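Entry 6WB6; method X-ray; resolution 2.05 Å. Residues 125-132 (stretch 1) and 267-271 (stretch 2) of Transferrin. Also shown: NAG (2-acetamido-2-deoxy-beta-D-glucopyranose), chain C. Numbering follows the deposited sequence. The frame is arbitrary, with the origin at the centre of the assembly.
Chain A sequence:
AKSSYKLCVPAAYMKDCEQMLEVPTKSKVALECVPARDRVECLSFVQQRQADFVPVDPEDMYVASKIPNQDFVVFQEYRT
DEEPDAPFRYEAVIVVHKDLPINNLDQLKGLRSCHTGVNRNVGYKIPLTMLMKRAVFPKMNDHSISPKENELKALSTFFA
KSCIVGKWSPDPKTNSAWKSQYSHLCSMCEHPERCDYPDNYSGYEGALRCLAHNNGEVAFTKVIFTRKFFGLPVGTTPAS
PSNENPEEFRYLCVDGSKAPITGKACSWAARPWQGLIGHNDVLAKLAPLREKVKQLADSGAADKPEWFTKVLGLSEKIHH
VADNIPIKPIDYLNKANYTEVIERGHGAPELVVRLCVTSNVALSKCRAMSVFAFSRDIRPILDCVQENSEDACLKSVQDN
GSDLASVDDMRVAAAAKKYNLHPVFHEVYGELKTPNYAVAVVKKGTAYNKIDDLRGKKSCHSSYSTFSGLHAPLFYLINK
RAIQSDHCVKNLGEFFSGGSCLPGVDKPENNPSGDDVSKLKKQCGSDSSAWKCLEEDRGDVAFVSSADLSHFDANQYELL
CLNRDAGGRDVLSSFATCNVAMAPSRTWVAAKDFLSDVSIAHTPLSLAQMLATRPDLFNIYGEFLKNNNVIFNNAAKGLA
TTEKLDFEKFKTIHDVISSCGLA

Stretch 1, residues 125-132: KIPLTMLM
Stretch 2 267-271: SWAAR

The indole of W268 forms the apolar centre of this contact, lying against a helix more than 130 residues earlier in the same chain. With chi1 at 42° (p) and chi2 at 10°, its ring reaches four helix residues: I126, P127, M130 and L131. W268 gives up 116 Å² to the helix, the largest share of any residue in the contact, out of 332 Å² summed over both sides; W268, A269 and the four helix residues touching the ring are all buried, which suits their apolar side chains. I126 (chi1 m, chi2 t) points toward the strand side and lays its methyl over one face of the indole: CG2 sits 3.9 Å from the centroid of the W268 five-membered ring, 29° off the normal, a CH-pi contact, and 3.5 Å from W268 NE1. I126 CD1 lies 3.8 Å from A269 CB. One turn on, M130 (m, m, t) also points toward stretch 2, and its CB packs 3.3 Å from W268 CE3. Its flexible thioether chain carries the terminal methyl farther, placing M130 CE 3.9 Å from A269 CB. The small A269 side chain, directed toward the helix, thus meets the ends of both longer chains. L131 (m, t) leaves the backbone sideways, but its end comes nearer, and CD2 lies at the ring edge, 4.0 Å from W268 CZ3. P127, C-gamma exo, offers CA at 3.9 Å and CG at 4.1 Å to W268 CZ2.

Residues 125-131 are helical, continuing a helix begun earlier, with phi/psi mostly near -65/-45, M130 at -84/-47 and P127 at -52/-42. The proline nitrogen of P127 cannot donate to the preceding turn, and the helix is kinked there. Backbone hydrogen bonds run from T129 N to K125 O (2.9 Å), M130 N to I126 O (3.0 Å), L131 N to P127 O (2.9 Å) and M132 N to L128 O (3.1 Å). W268 has phi/psi -83/-20; A269 follows at -163/163, then A270 at -131/150 and R271 at -81/119. Helix and strand axes run at 150°, roughly antiparallel, with a closest approach of 9.7 Å. The register pairs I126 CA with A269 CA at 6.9 Å and M130 CA with W268 CA at 7.7 Å.

L128 and A270 point away from the partner stretch. No hydrogen bond crosses the contact. T129 OG1 donates to K125 O at 2.7 Å, within the helix, while S267 OG and R271 NH1 bond elsewhere in the structure. At this outer edge the NAG acetamide oxygen O7 approaches A269 CA and S267 O, each at 3.3 Å.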

# COMPACT_ATOMS: atom_id res chain seq x y z
N LYS A 125 0.40 16.82 -7.46
CA LYS A 125 0.57 17.26 -6.08
C LYS A 125 0.99 18.71 -6.00
O LYS A 125 0.48 19.46 -5.17
CB LYS A 125 1.60 16.38 -5.37
CG LYS A 125 1.25 14.90 -5.40
CD LYS A 125 2.11 14.07 -4.48
CE LYS A 125 3.52 13.89 -5.01
NZ LYS A 125 4.38 13.16 -4.00
N ILE A 126 1.92 19.12 -6.84
CA ILE A 126 2.37 20.51 -6.82
C ILE A 126 1.21 21.39 -7.30
O ILE A 126 0.78 22.30 -6.57
CB ILE A 126 3.65 20.67 -7.65
CG1 ILE A 126 4.82 20.01 -6.90
CG2 ILE A 126 3.95 22.13 -7.98
CD1 ILE A 126 6.14 20.19 -7.57
N PRO A 127 0.63 21.15 -8.47
CA PRO A 127 -0.50 22.00 -8.87
C PRO A 127 -1.58 22.08 -7.81
O PRO A 127 -2.11 23.17 -7.55
CB PRO A 127 -0.99 21.32 -10.14
CG PRO A 127 0.21 20.77 -10.75
CD PRO A 127 1.07 20.28 -9.59
N LEU A 128 -1.91 20.97 -7.17
CA LEU A 128 -2.93 21.03 -6.13
C LEU A 128 -2.45 21.89 -4.98
O LEU A 128 -3.22 22.69 -4.44
CB LEU A 128 -3.30 19.64 -5.67
CG LEU A 128 -4.31 18.89 -6.53
CD1 LEU A 128 -4.35 17.41 -6.20
CD2 LEU A 128 -5.69 19.45 -6.37
N THR A 129 -1.16 21.77 -4.60
CA THR A 129 -0.63 22.52 -3.47
C THR A 129 -0.73 24.01 -3.71
O THR A 129 -1.06 24.77 -2.79
CB THR A 129 0.84 22.11 -3.18
OG1 THR A 129 0.89 20.73 -2.79
CG2 THR A 129 1.46 22.95 -2.06
N MET A 130 -0.42 24.46 -4.93
CA MET A 130 -0.36 25.90 -5.21
C MET A 130 -1.73 26.48 -5.52
O MET A 130 -2.09 27.53 -5.01
CB MET A 130 0.60 26.16 -6.40
CG MET A 130 2.05 25.70 -6.14
SD MET A 130 2.54 26.23 -4.46
CE MET A 130 4.06 25.32 -4.22
N LEU A 131 -2.49 25.82 -6.39
CA LEU A 131 -3.80 26.33 -6.78
C LEU A 131 -4.74 26.44 -5.58
O LEU A 131 -5.52 27.40 -5.48
CB LEU A 131 -4.44 25.42 -7.82
CG LEU A 131 -3.68 25.32 -9.15
CD1 LEU A 131 -4.44 24.39 -10.05
CD2 LEU A 131 -3.50 26.66 -9.81
N MET A 132 -4.69 25.46 -4.67
CA MET A 132 -5.60 25.47 -3.54
C MET A 132 -5.42 26.70 -2.67
O MET A 132 -6.28 26.98 -1.83
CB MET A 132 -5.39 24.21 -2.69
CG MET A 132 -4.08 24.19 -1.90
SD MET A 132 -4.03 22.77 -0.80
CE MET A 132 -5.21 23.37 0.40
N SER A 267 9.23 28.51 -12.12
CA SER A 267 8.78 27.25 -11.54
C SER A 267 8.27 27.52 -10.14
O SER A 267 8.95 28.18 -9.36
CB SER A 267 9.91 26.22 -11.51
OG SER A 267 9.58 25.10 -10.69
N TRP A 268 7.07 27.05 -9.84
CA TRP A 268 6.51 27.30 -8.51
C TRP A 268 7.00 26.33 -7.45
O TRP A 268 6.90 26.63 -6.25
CB TRP A 268 4.97 27.29 -8.54
CG TRP A 268 4.27 26.24 -9.35
CD1 TRP A 268 4.81 25.13 -9.95
CD2 TRP A 268 2.86 26.20 -9.65
NE1 TRP A 268 3.83 24.42 -10.60
CE2 TRP A 268 2.63 25.06 -10.43
CE3 TRP A 268 1.79 27.04 -9.33
CZ2 TRP A 268 1.36 24.72 -10.89
CZ3 TRP A 268 0.54 26.70 -9.78
CH2 TRP A 268 0.34 25.55 -10.56
N ALA A 269 7.52 25.17 -7.84
CA ALA A 269 8.11 24.25 -6.88
C ALA A 269 8.97 23.25 -7.62
O ALA A 269 8.82 23.05 -8.83
CB ALA A 269 7.04 23.53 -6.06
N ALA A 270 9.85 22.59 -6.86
CA ALA A 270 10.72 21.56 -7.41
C ALA A 270 10.66 20.32 -6.53
O ALA A 270 10.44 20.40 -5.33
CB ALA A 270 12.16 22.04 -7.51
N ARG A 271 10.85 19.17 -7.13
CA ARG A 271 11.12 17.98 -6.35
C ARG A 271 12.60 17.96 -5.97
O ARG A 271 13.45 17.98 -6.87
CB ARG A 271 10.74 16.73 -7.11
CG ARG A 271 10.84 15.49 -6.30
CD ARG A 271 10.37 14.37 -7.14
NE ARG A 271 10.30 13.13 -6.39
CZ ARG A 271 9.95 11.97 -6.95
NH1 ARG A 271 9.62 11.92 -8.24
NH2 ARG A 271 9.94 10.89 -6.21
C1 NAG C . 8.85 29.06 -4.31
C2 NAG C . 9.59 29.35 -5.61
C3 NAG C . 9.76 30.84 -5.92
C4 NAG C . 8.52 31.67 -5.60
C5 NAG C . 7.82 31.21 -4.33
C6 NAG C . 6.42 31.79 -4.27
C7 NAG C . 11.12 27.49 -6.12
C8 NAG C . 12.56 27.09 -6.08
N2 NAG C . 10.87 28.68 -5.57
O3 NAG C . 10.06 30.92 -7.32
O4 NAG C . 8.84 33.04 -5.32
O5 NAG C . 7.65 29.79 -4.26
O6 NAG C . 5.77 31.35 -5.46
O7 NAG C . 10.27 26.78 -6.63